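Local coordinates for probable succinyl-CoA:3-ketoacid coenzyme A transferase subunit B (Bacillus subtilis, PDB 3CDK), which probably transfers coenzyme A from succinyl-CoA to a 3-oxo acid, yielding a 3-oxoacyl-CoA and succinate, as subunit B of the enzyme, at residues 100-105 and 141-146. Numbering follows the deposited sequence.
Sequences IDLAIL and RIVVIM
The guanidinium of Arg141, the one flat side-chain group here that touches the opposite strand, is met obliquely by CD1 of Leu102, while its NH2 makes a salt bridge with Glu18. CG anti to the backbone N (chi1 179°) sets the start of the Arg141 chain beside Leu102, and Arg141 CG lies 3.7 Å from Leu102 CD1. From there the chain, extended as far as NE, carries the guanidinium away from the other strand toward Glu18. The same Leu102 methyl also reaches Val143 CG2, and Ile104 CG2 packs at 4.2 Å from Val143 CG1; Leu102, Ile104, Arg141 and Val143 thus share one face of the sheet. Further along, Ile145 CD1 meets Ile104 CG2. On the other face, the side chains of Leu105 and Ile142 cross obliquely and touch at Leu105 CD1 and Ile142 CG2, 4.0 Å apart, and Ala103 CB approaches Ile142 CD1. Between these layers the strands run parallel, 19° apart, and bond in the alternating pattern of a parallel sheet. Arg141 O accepts from Ala103 N in an almost linear line-up (C=O...N 177°), Ala103 O from Val143 N, and Leu105 O from Ile145 N. Leu105 N gives to Val143 O at 2.8 Å. A weak bond from Arg141 N to Asp101 O precedes them. The pair lies in the interior of the mixed sheet of this CoA-transferase subunit, and the side chain of Ala103 is about 9 Å from that of Glu50, the predicted active-site residue. Strand 24-27 pairs with 102-105 and strand 173-175 with 141-145, while helix 132-138, in the connection between the two parallel neighbours, packs against Ala103 and Leu105 and completes a beta-alpha-beta crossover.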
loop_
_atom_site.group_PDB
_atom_site.type_symbol
_atom_site.label_atom_id
_atom_site.label_comp_id
_atom_site.label_asym_id
_atom_site.label_seq_id
_atom_site.Cartn_x
_atom_site.Cartn_y
_atom_site.Cartn_z
ATOM N N ILE B 100 -13.219 8.314 -3.600
ATOM C CA ILE B 100 -14.580 8.015 -4.032
ATOM C C ILE B 100 -15.531 9.176 -3.679
ATOM O O ILE B 100 -15.677 9.577 -2.524
ATOM C CB ILE B 100 -15.053 6.672 -3.407
ATOM C CG1 ILE B 100 -14.041 5.567 -3.721
ATOM C CG2 ILE B 100 -16.464 6.296 -3.856
ATOM C CD1 ILE B 100 -14.059 5.147 -5.177
ATOM N N ASP B 101 -16.149 9.714 -4.711
ATOM C CA ASP B 101 -17.064 10.850 -4.622
ATOM C C ASP B 101 -18.413 10.543 -3.973
ATOM O O ASP B 101 -19.045 11.420 -3.404
ATOM C CB ASP B 101 -17.316 11.353 -6.045
ATOM C CG ASP B 101 -16.048 11.851 -6.708
ATOM O OD1 ASP B 101 -15.318 12.649 -6.055
ATOM O OD2 ASP B 101 -15.783 11.455 -7.875
ATOM N N LEU B 102 -18.841 9.289 -4.064
ATOM C CA LEU B 102 -20.185 8.903 -3.691
ATOM C C LEU B 102 -20.275 7.421 -3.430
ATOM O O LEU B 102 -19.809 6.606 -4.239
ATOM C CB LEU B 102 -21.196 9.276 -4.805
ATOM C CG LEU B 102 -22.666 8.933 -4.527
ATOM C CD1 LEU B 102 -23.271 9.817 -3.387
ATOM C CD2 LEU B 102 -23.518 8.990 -5.790
ATOM N N ALA B 103 -20.905 7.067 -2.319
ATOM C CA ALA B 103 -21.262 5.681 -2.060
ATOM C C ALA B 103 -22.738 5.635 -1.760
ATOM O O ALA B 103 -23.231 6.335 -0.864
ATOM C CB ALA B 103 -20.470 5.110 -0.915
ATOM N N ILE B 104 -23.454 4.844 -2.552
ATOM C CA ILE B 104 -24.863 4.599 -2.299
ATOM C C ILE B 104 -24.968 3.248 -1.618
ATOM O O ILE B 104 -24.406 2.292 -2.122
ATOM C CB ILE B 104 -25.667 4.675 -3.608
ATOM C CG1 ILE B 104 -25.353 6.005 -4.326
ATOM C CG2 ILE B 104 -27.166 4.537 -3.337
ATOM C CD1 ILE B 104 -25.984 6.150 -5.744
ATOM N N LEU B 105 -25.620 3.182 -0.453
ATOM C CA LEU B 105 -25.738 1.910 0.329
ATOM C C LEU B 105 -27.157 1.679 0.751
ATOM O O LEU B 105 -27.914 2.634 0.887
ATOM C CB LEU B 105 -24.928 1.925 1.632
ATOM C CG LEU B 105 -23.471 2.388 1.707
ATOM C CD1 LEU B 105 -23.402 3.883 1.810
ATOM C CD2 LEU B 105 -22.762 1.748 2.935
ATOM N N ARG B 141 -19.474 11.655 -0.347
ATOM C CA ARG B 141 -20.880 11.782 -0.075
ATOM C C ARG B 141 -21.550 10.422 0.198
ATOM O O ARG B 141 -21.316 9.469 -0.533
ATOM C CB ARG B 141 -21.550 12.547 -1.207
ATOM C CG ARG B 141 -23.036 12.697 -1.013
ATOM C CD ARG B 141 -23.590 13.604 -2.063
ATOM N NE ARG B 141 -25.040 13.626 -2.098
ATOM C CZ ARG B 141 -25.781 14.460 -1.383
ATOM N NH1 ARG B 141 -25.195 15.333 -0.564
ATOM N NH2 ARG B 141 -27.109 14.424 -1.493
ATOM N N ILE B 142 -22.366 10.349 1.254
ATOM C CA ILE B 142 -22.991 9.098 1.699
ATOM C C ILE B 142 -24.491 9.170 1.506
ATOM O O ILE B 142 -25.185 10.056 2.068
ATOM C CB ILE B 142 -22.697 8.774 3.195
ATOM C CG1 ILE B 142 -21.186 8.733 3.465
ATOM C CG2 ILE B 142 -23.372 7.425 3.604
ATOM C CD1 ILE B 142 -20.472 7.763 2.529
ATOM N N VAL B 143 -24.997 8.247 0.700
ATOM C CA VAL B 143 -26.411 8.225 0.396
ATOM C C VAL B 143 -26.916 6.822 0.640
ATOM O O VAL B 143 -26.298 5.815 0.188
ATOM C CB VAL B 143 -26.681 8.655 -1.061
ATOM C CG1 VAL B 143 -28.055 8.217 -1.514
ATOM C CG2 VAL B 143 -26.543 10.162 -1.192
ATOM N N VAL B 144 -28.036 6.776 1.357
ATOM C CA VAL B 144 -28.713 5.534 1.720
ATOM C C VAL B 144 -30.108 5.481 1.089
ATOM O O VAL B 144 -30.873 6.479 1.142
ATOM C CB VAL B 144 -28.822 5.425 3.239
ATOM C CG1 VAL B 144 -29.713 4.309 3.635
ATOM C CG2 VAL B 144 -27.471 5.181 3.819
ATOM N N ILE B 145 -30.432 4.348 0.471
ATOM C CA ILE B 145 -31.797 4.151 0.012
ATOM C C ILE B 145 -32.380 3.017 0.765
ATOM O O ILE B 145 -31.790 1.942 0.780
ATOM C CB ILE B 145 -31.905 3.804 -1.466
ATOM C CG1 ILE B 145 -30.819 2.782 -1.854
ATOM C CG2 ILE B 145 -31.874 5.087 -2.296
ATOM C CD1 ILE B 145 -30.765 2.484 -3.357
ATOM N N MET B 146 -33.544 3.253 1.367
ATOM C CA MET B 146 -34.147 2.307 2.281
ATOM C C MET B 146 -35.674 2.456 2.319
ATOM O O MET B 146 -36.187 3.579 2.286
ATOM C CB MET B 146 -33.561 2.542 3.669
ATOM C CG MET B 146 -33.941 1.514 4.725
ATOM S SD MET B 146 -33.121 1.937 6.285
ATOM C CE MET B 146 -33.992 3.438 6.790
#